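Local coordinates for hypothetical protein (Bacteroides eggerthii, PDB 4JGL) that is of unknown function but has a streptavidin-like fold with two extra alpha helices and binds calcium in the crystal, at residues A28-N33 against A132-Y137; T113-P118 against V126-V131. One frame throughout, in Å; residues are numbered along the deposited sequence. Where two conformers were deposited one is given.

The two contacts lie side by side in the antiparallel sheet of the streptavidin-like fold, their centres about 9 Å apart. Contact 1 pairs strand 22-29 with strand 135-140, the first and last strands of the chain, and so closes the sheet into a barrel; contact 2 is the hairpin of strands 112-116 and 125-127, nested inside that closure. Segment 126-131 runs directly into 132-137, and strands 125-127 and 135-140 are neighbours in the sheet, probably joined by a hydrogen bond between Ala-127 N and Tyr-136 O. A second tie crosses at the loops: the disulfide links Cys-35, just after 28-33, to Cys-120, a calcium ligand in the hairpin turn.

Contact 1: residues A28-N33 against A132-Y137; sequences AISANN and AGKYYY
Ile-29 and Tyr-135 form an antiparallel hydrogen-bonded pair, Ile-29 N to Tyr-135 O at 2.9 Å and Tyr-135 N to Ile-29 O at 2.8 Å, with Ala-28 and Tyr-136 as the adjoining non-hydrogen-bonded pair. This is the meeting of first and last strands that closes the streptavidin-like barrel. On one face of the sheet, Ala-28 CB makes a CH-pi contact with the Tyr-136 ring, set off toward the rim, while Lys-57 makes a cation-pi contact with the same ring. On the other, Ile-29 crosses Tyr-137 at about a right angle, its CB and CD1 both meeting CE1 of the ring. Past the strand, residues 30-32 bend around the Tyr-135 ring, whose CG is anti to the carbonyl carbon (chi1 -63°). Asn-32 CB sits over the ring centre, 3.4 Å from the centroid and 5° off the normal, and Ser-30 O approaches the edge, 3.3 Å from CD2. The extended Lys-134 side chain lies across the backbone of Ala-28 to Ser-30, its CD 3.7 Å from Ala-28 O; a water bonded to that oxygen bonds weakly to NZ. Tyr-137 OH accepts a hydrogen bond from Phe-34 N and donates one to Ala-31 O at 2.7 Å, the carbonyl oxygen lying in the ring plane.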
ATOM      1  N   ALA A  28      11.304   3.920  -1.877  1.00 10.78           N
ATOM      2  CA  ALA A  28      11.638   3.735  -3.273  1.00 10.97           C
ATOM      3  C   ALA A  28      13.114   4.057  -3.459  1.00 11.13           C
ATOM      4  O   ALA A  28      13.557   5.125  -3.094  1.00 12.90           O
ATOM      5  CB  ALA A  28      10.777   4.614  -4.188  1.00 14.82           C
ATOM      6  N   ILE A  29      13.854   3.120  -4.048  1.00 10.58           N
ATOM      7  CA  ILE A  29      15.326   3.192  -4.154  1.00 11.28           C
ATOM      8  C   ILE A  29      15.746   2.817  -5.569  1.00 11.60           C
ATOM      9  O   ILE A  29      15.142   1.945  -6.185  1.00 12.66           O
ATOM     10  CB  ILE A  29      15.953   2.220  -3.140  1.00 12.65           C
ATOM     11  CG1 ILE A  29      15.466   2.563  -1.743  1.00 17.80           C
ATOM     12  CG2 ILE A  29      17.483   2.220  -3.196  1.00 15.13           C
ATOM     13  CD1 ILE A  29      15.838   1.563  -0.672  1.00 19.44           C
ATOM     14  N   SER A  30      16.781   3.480  -6.106  1.00 12.70           N
ATOM     15  CA  SER A  30      17.184   3.218  -7.485  1.00 12.78           C
ATOM     16  C   SER A  30      17.668   1.782  -7.701  1.00 13.00           C
ATOM     17  O   SER A  30      17.488   1.230  -8.781  1.00 14.84           O
ATOM     18  CB  SER A  30      18.259   4.207  -7.948  1.00 13.33           C
ATOM     19  OG  SER A  30      17.713   5.498  -7.976  1.00 16.30           O
ATOM     20  N   ALA A  31      18.309   1.199  -6.692  1.00 13.12           N
ATOM     21  CA  ALA A  31      18.807  -0.174  -6.769  1.00 13.76           C
ATOM     22  C   ALA A  31      17.756  -1.150  -6.250  1.00 11.80           C
ATOM     23  O   ALA A  31      17.060  -0.856  -5.292  1.00 13.10           O
ATOM     24  CB  ALA A  31      20.066  -0.323  -5.946  1.00 14.17           C
ATOM     25  N   ASN A  32      17.712  -2.342  -6.832  1.00 12.87           N
ATOM     26  CA  ASN A  32      16.796  -3.403  -6.404  1.00 13.83           C
ATOM     27  C   ASN A  32      17.418  -4.402  -5.442  1.00 14.75           C
ATOM     28  O   ASN A  32      16.763  -5.367  -5.072  1.00 16.31           O
ATOM     29  CB  ASN A  32      16.169  -4.138  -7.584  1.00 15.67           C
ATOM     30  CG  ASN A  32      17.141  -4.951  -8.368  1.00 19.13           C
ATOM     31  OD1 ASN A  32      18.318  -5.045  -8.020  1.00 19.97           O
ATOM     32  ND2 ASN A  32      16.645  -5.606  -9.429  1.00 23.99           N
ATOM     33  N   ASN A  33      18.644  -4.131  -4.990  1.00 15.85           N
ATOM     34  CA  ASN A  33      19.369  -5.025  -4.095  1.00 16.42           C
ATOM     35  C   ASN A  33      19.951  -4.298  -2.879  1.00 15.70           C
ATOM     36  O   ASN A  33      20.941  -4.724  -2.274  1.00 17.60           O
ATOM     37  CB  ASN A  33      20.458  -5.747  -4.878  1.00 19.38           C
ATOM     38  CG  ASN A  33      21.532  -4.823  -5.354  1.00 22.55           C
ATOM     39  OD1 ASN A  33      21.355  -3.616  -5.380  1.00 20.98           O
ATOM     40  ND2 ASN A  33      22.701  -5.394  -5.709  1.00 27.46           N
ATOM     41  N   ALA A 132       8.833   5.390 -11.871  1.00 14.20           N
ATOM     42  CA  ALA A 132       9.541   6.667 -11.830  1.00 15.86           C
ATOM     43  C   ALA A 132      11.014   6.429 -11.481  1.00 14.52           C
ATOM     44  O   ALA A 132      11.600   7.127 -10.660  1.00 15.95           O
ATOM     45  CB  ALA A 132       8.895   7.609 -10.847  1.00 18.41           C
ATOM     46  N   GLY A 133      11.607   5.432 -12.125  1.00 14.44           N
ATOM     47  CA  GLY A 133      13.017   5.170 -11.996  1.00 14.44           C
ATOM     48  C   GLY A 133      13.481   4.435 -10.760  1.00 13.87           C
ATOM     49  O   GLY A 133      14.674   4.229 -10.592  1.00 15.78           O
ATOM     50  N   LYS A 134      12.561   4.028  -9.885  1.00 12.19           N
ATOM     51  CA  LYS A 134      12.951   3.400  -8.635  1.00 11.63           C
ATOM     52  C   LYS A 134      12.146   2.166  -8.305  1.00 11.14           C
ATOM     53  O   LYS A 134      11.020   1.996  -8.750  1.00 11.92           O
ATOM     54  CB  LYS A 134      12.852   4.390  -7.488  1.00 13.10           C
ATOM     55  CG  LYS A 134      13.841   5.566  -7.671  1.00 15.56           C
ATOM     56  CD  LYS A 134      13.870   6.462  -6.482  1.00 16.89           C
ATOM     57  CE  LYS A 134      14.930   7.556  -6.594  1.00 20.80           C
ATOM     58  NZ  LYS A 134      14.826   8.531  -5.477  1.00 26.62           N
ATOM     59  N   TYR A 135      12.748   1.313  -7.486  1.00 10.24           N
ATOM     60  CA  TYR A 135      12.103   0.120  -6.972  1.00  9.79           C
ATOM     61  C   TYR A 135      11.469   0.371  -5.620  1.00  9.55           C
ATOM     62  O   TYR A 135      12.149   0.820  -4.708  1.00 10.17           O
ATOM     63  CB  TYR A 135      13.114  -1.013  -6.821  1.00 10.80           C
ATOM     64  CG  TYR A 135      13.735  -1.451  -8.125  1.00 11.77           C
ATOM     65  CD1 TYR A 135      13.107  -2.375  -8.927  1.00 13.45           C
ATOM     66  CD2 TYR A 135      14.940  -0.915  -8.570  1.00 13.47           C
ATOM     67  CE1 TYR A 135      13.659  -2.785 -10.122  1.00 13.86           C
ATOM     68  CE2 TYR A 135      15.492  -1.322  -9.766  1.00 15.05           C
ATOM     69  CZ  TYR A 135      14.865  -2.258 -10.532  1.00 14.95           C
ATOM     70  OH  TYR A 135      15.441  -2.656 -11.731  1.00 19.31           O
ATOM     71  N   TYR A 136      10.173   0.078  -5.503  1.00  9.95           N
ATOM     72  CA  TYR A 136       9.539   0.061  -4.204  1.00  9.64           C
ATOM     73  C   TYR A 136       9.900  -1.221  -3.470  1.00  9.45           C
ATOM     74  O   TYR A 136       9.905  -2.307  -4.043  1.00 11.47           O
ATOM     75  CB  TYR A 136       8.020   0.145  -4.343  1.00  9.88           C
ATOM     76  CG  TYR A 136       7.514   1.541  -4.564  1.00 10.88           C
ATOM     77  CD1 TYR A 136       7.453   2.451  -3.519  1.00 11.42           C
ATOM     78  CD2 TYR A 136       7.082   1.959  -5.809  1.00 13.32           C
ATOM     79  CE1 TYR A 136       7.002   3.761  -3.706  1.00 13.57           C
ATOM     80  CE2 TYR A 136       6.612   3.251  -6.003  1.00 15.56           C
ATOM     81  CZ  TYR A 136       6.578   4.148  -4.951  1.00 15.82           C
ATOM     82  OH  TYR A 136       6.141   5.443  -5.182  1.00 20.18           O
ATOM     83  N   TYR A 137      10.172  -1.088  -2.185  1.00  9.11           N
ATOM     84  CA  TYR A 137      10.346  -2.205  -1.287  1.00  9.07           C
ATOM     85  C   TYR A 137       9.153  -2.320  -0.362  1.00  9.24           C
ATOM     86  O   TYR A 137       8.423  -1.348  -0.143  1.00 10.92           O
ATOM     87  CB  TYR A 137      11.605  -2.010  -0.447  1.00 10.24           C
ATOM     88  CG  TYR A 137      12.895  -2.143  -1.236  1.00  9.89           C
ATOM     89  CD1 TYR A 137      13.290  -1.180  -2.161  1.00 10.14           C
ATOM     90  CD2 TYR A 137      13.732  -3.230  -1.054  1.00 10.44           C
ATOM     91  CE1 TYR A 137      14.488  -1.291  -2.849  1.00 10.70           C
ATOM     92  CE2 TYR A 137      14.926  -3.339  -1.739  1.00 11.52           C
ATOM     93  CZ  TYR A 137      15.300  -2.359  -2.621  1.00 11.03           C
ATOM     94  OH  TYR A 137      16.500  -2.520  -3.300  1.00 13.52           O
TER
HETATM   95  O   HOH W   1      12.791   8.073  -2.751  1.00 39.15           O
HETATM   96  O   HOH W   2      16.774   6.921 -10.001  1.00 35.91           O

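Contact 2: residues T113-P118 against V126-V131; sequences TFIPTP and VATEKV. With CA (calcium ion), chain D.
Ile-115 and Val-126 bond to each other through both backbone groups: Ile-115 N reaches Val-126 O at 2.9 Å in a nearly straight bond (175° at the hydrogen), and Val-126 N returns to Ile-115 O. A third bond, Thr-128 N to Thr-113 O at 2.9 Å, is more bent (139°), although its donor stands nearly in line with the C=O bond. Beside it a water accepts from Thr-113 N and is hydrogen-bonded to Thr-128 OG1, bridging the two threonines. At the other end Thr-117 chelates a calcium ion through O at 2.4 Å and OG1 at 2.5 Å. Its OG1 stands between the backbone N and the carbonyl carbon (chi1 56°), on the same side as the carbonyl oxygen that also grips the metal. Three waters and the carbonyl oxygens of Cys-120 and Ser-123 complete seven ligands, and one of those waters accepts from Thr-117 N. Strands 112-116 and 125-127 form a beta hairpin of the streptavidin-like barrel, and the loop joining them carries the calcium site. Thr-117 serves both: with OG1 on the ion, its methyl CG2 packs 3.8 Å from Val-126 CG1. The same CG1 touches Ile-115 CG1, the two side chains lying side by side and pointing the same way. Farther along, Ile-115 crosses Thr-128 at about a right angle, and their CG2 methyls press together at 3.4 Å, tighter than usual van der Waals contact. On the reverse face sits the non-hydrogen-bonded pair Phe-114 and Ala-127, with Phe-114 CE1 4.1 Å from Ala-127 CB. The phenylalanine ring also meets the rings of Phe-112 and Phe-55 and the side chain of Leu-138.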
ATOM      1  N   THR A 113       4.701  -6.645  -9.147  1.00 11.36           N
ATOM      2  CA  THR A 113       5.050  -7.995  -8.691  1.00 11.56           C
ATOM      3  C   THR A 113       6.114  -7.818  -7.623  1.00 11.51           C
ATOM      4  O   THR A 113       7.204  -7.294  -7.915  1.00 12.60           O
ATOM      5  CB  THR A 113       5.577  -8.877  -9.822  1.00 14.01           C
ATOM      6  OG1 THR A 113       4.533  -9.059 -10.794  1.00 19.54           O
ATOM      7  CG2 THR A 113       5.990 -10.285  -9.334  1.00 16.08           C
ATOM      8  N   PHE A 114       5.804  -8.228  -6.402  1.00 10.69           N
ATOM      9  CA  PHE A 114       6.734  -8.157  -5.290  1.00 10.60           C
ATOM     10  C   PHE A 114       7.367  -9.528  -5.078  1.00 11.67           C
ATOM     11  O   PHE A 114       6.644 -10.529  -4.930  1.00 12.65           O
ATOM     12  CB  PHE A 114       6.021  -7.690  -4.031  1.00 10.78           C
ATOM     13  CG  PHE A 114       5.594  -6.249  -4.086  1.00 11.37           C
ATOM     14  CD1 PHE A 114       6.545  -5.227  -4.074  1.00 12.14           C
ATOM     15  CD2 PHE A 114       4.273  -5.905  -4.167  1.00 13.05           C
ATOM     16  CE1 PHE A 114       6.153  -3.891  -4.139  1.00 13.73           C
ATOM     17  CE2 PHE A 114       3.880  -4.575  -4.231  1.00 14.28           C
ATOM     18  CZ  PHE A 114       4.830  -3.580  -4.236  1.00 14.63           C
ATOM     19  N   ILE A 115       8.704  -9.561  -5.067  1.00 11.12           N
ATOM     20  CA  ILE A 115       9.463 -10.789  -4.892  1.00 11.42           C
ATOM     21  C   ILE A 115      10.251 -10.724  -3.580  1.00 10.49           C
ATOM     22  O   ILE A 115      10.615  -9.641  -3.117  1.00 10.76           O
ATOM     23  CB  ILE A 115      10.411 -11.070  -6.069  1.00 13.00           C
ATOM     24  CG1 ILE A 115      11.523 -10.039  -6.168  1.00 13.58           C
ATOM     25  CG2 ILE A 115       9.626 -11.157  -7.380  1.00 17.15           C
ATOM     26  CD1 ILE A 115      12.568 -10.394  -7.244  1.00 17.80           C
ATOM     27  N   PRO A 116      10.508 -11.875  -2.942  1.00 11.29           N
ATOM     28  CA  PRO A 116      11.243 -11.819  -1.689  1.00 11.23           C
ATOM     29  C   PRO A 116      12.659 -11.274  -1.837  1.00 11.35           C
ATOM     30  O   PRO A 116      13.225 -11.236  -2.937  1.00 12.70           O
ATOM     31  CB  PRO A 116      11.292 -13.281  -1.235  1.00 13.48           C
ATOM     32  CG  PRO A 116      10.109 -13.902  -1.901  1.00 14.26           C
ATOM     33  CD  PRO A 116       9.994 -13.221  -3.232  1.00 12.90           C
ATOM     34  N   THR A 117      13.229 -10.892  -0.703  1.00 11.65           N
ATOM     35  CA  THR A 117      14.612 -10.437  -0.592  1.00 12.61           C
ATOM     36  C   THR A 117      15.376 -11.407   0.328  1.00 13.67           C
ATOM     37  O   THR A 117      15.591 -11.138   1.497  1.00 12.64           O
ATOM     38  CB  THR A 117      14.666  -8.997  -0.083  1.00 11.40           C
ATOM     39  OG1 THR A 117      13.971  -8.909   1.145  1.00 10.52           O
ATOM     40  CG2 THR A 117      14.044  -8.038  -1.100  1.00 11.21           C
ATOM     41  N   PRO A 118      15.774 -12.583  -0.202  1.00 14.96           N
ATOM     42  CA  PRO A 118      16.358 -13.586   0.688  1.00 15.66           C
ATOM     43  C   PRO A 118      17.630 -13.145   1.396  1.00 17.31           C
ATOM     44  O   PRO A 118      17.918 -13.649   2.489  1.00 22.48           O
ATOM     45  CB  PRO A 118      16.626 -14.778  -0.246  1.00 18.48           C
ATOM     46  CG  PRO A 118      16.590 -14.222  -1.634  1.00 18.76           C
ATOM     47  CD  PRO A 118      15.677 -13.046  -1.596  1.00 16.32           C
ATOM     48  N   VAL A 126      10.757  -6.775  -2.729  1.00  9.23           N
ATOM     49  CA  VAL A 126      11.093  -5.676  -3.620  1.00  9.41           C
ATOM     50  C   VAL A 126      10.300  -5.860  -4.917  1.00  9.95           C
ATOM     51  O   VAL A 126      10.023  -6.992  -5.333  1.00 10.55           O
ATOM     52  CB  VAL A 126      12.623  -5.627  -3.891  1.00 10.60           C
ATOM     53  CG1 VAL A 126      13.119  -6.892  -4.607  1.00 11.75           C
ATOM     54  CG2 VAL A 126      13.014  -4.339  -4.650  1.00 11.28           C
ATOM     55  N   ALA A 127       9.937  -4.756  -5.549  1.00  9.70           N
ATOM     56  CA  ALA A 127       9.258  -4.777  -6.828  1.00 10.25           C
ATOM     57  C   ALA A 127      10.184  -5.318  -7.902  1.00 11.53           C
ATOM     58  O   ALA A 127      11.384  -5.104  -7.845  1.00 12.42           O
ATOM     59  CB  ALA A 127       8.772  -3.390  -7.197  1.00 11.27           C
ATOM     60  N   THR A 128       9.594  -5.949  -8.911  1.00 12.21           N
ATOM     61  CA  THR A 128      10.370  -6.435 -10.060  1.00 13.62           C
ATOM     62  C   THR A 128      10.658  -5.346 -11.093  1.00 14.29           C
ATOM     63  O   THR A 128      11.615  -5.496 -11.864  1.00 17.78           O
ATOM     64  CB  THR A 128       9.662  -7.586 -10.768  1.00 14.87           C
ATOM     65  OG1 THR A 128       8.412  -7.125 -11.229  1.00 16.61           O
ATOM     66  CG2 THR A 128       9.471  -8.773  -9.845  1.00 16.68           C
ATOM     67  N   GLU A 129       9.861  -4.274 -11.100  1.00 13.70           N
ATOM     68  CA  GLU A 129       9.980  -3.215 -12.099  0.50 14.59           C
ATOM     69  C   GLU A 129      10.010  -1.851 -11.438  1.00 14.42           C
ATOM     70  O   GLU A 129       9.426  -1.658 -10.382  1.00 14.84           O
ATOM     71  CB  GLU A 129       8.820  -3.273 -13.088  0.50 16.21           C
ATOM     72  CG  GLU A 129       8.821  -4.535 -13.920  0.50 20.38           C
ATOM     73  CD  GLU A 129       7.851  -4.480 -15.088  0.50 29.02           C
ATOM     74  OE1 GLU A 129       7.573  -3.372 -15.595  0.50 32.24           O
ATOM     75  OE2 GLU A 129       7.376  -5.556 -15.500  0.50 32.08           O
ATOM     76  N   LYS A 130      10.692  -0.908 -12.082  1.00 14.67           N
ATOM     77  CA  LYS A 130      10.775   0.449 -11.606  1.00 13.65           C
ATOM     78  C   LYS A 130       9.478   1.203 -11.843  1.00 13.63           C
ATOM     79  O   LYS A 130       8.757   0.963 -12.838  1.00 16.15           O
ATOM     80  CB  LYS A 130      11.888   1.203 -12.349  1.00 15.10           C
ATOM     81  CG  LYS A 130      13.288   0.685 -12.051  1.00 16.55           C
ATOM     82  CD  LYS A 130      14.332   1.398 -12.882  1.00 20.33           C
ATOM     83  CE  LYS A 130      15.695   0.744 -12.740  1.00 24.98           C
ATOM     84  NZ  LYS A 130      16.696   1.450 -13.618  1.00 27.50           N
ATOM     85  N   VAL A 131       9.238   2.157 -10.952  1.00 12.20           N
ATOM     86  CA  VAL A 131       8.213   3.174 -11.096  1.00 12.29           C
ATOM     87  C   VAL A 131       8.947   4.492 -10.900  1.00 12.97           C
ATOM     88  O   VAL A 131       9.629   4.690  -9.913  1.00 13.45           O
ATOM     89  CB  VAL A 131       7.118   3.027 -10.031  1.00 14.55           C
ATOM     90  CG1 VAL A 131       6.166   4.250 -10.033  1.00 16.14           C
ATOM     91  CG2 VAL A 131       6.372   1.726 -10.252  1.00 15.91           C
TER
HETATM   92 CA    CA D 202      14.184 -10.324   3.200  1.00 11.62          CA
HETATM   93  O   HOH W   3       6.827  -4.887 -10.299  1.00 15.30           O
HETATM   94  O   HOH W   4      12.518 -11.636   2.166  1.00 14.05           O
HETATM   95  O   HOH W   5      15.166 -12.275   4.165  1.00 16.02           O
HETATM   96  O   HOH W   6      13.115 -10.644   5.316  1.00 14.05           O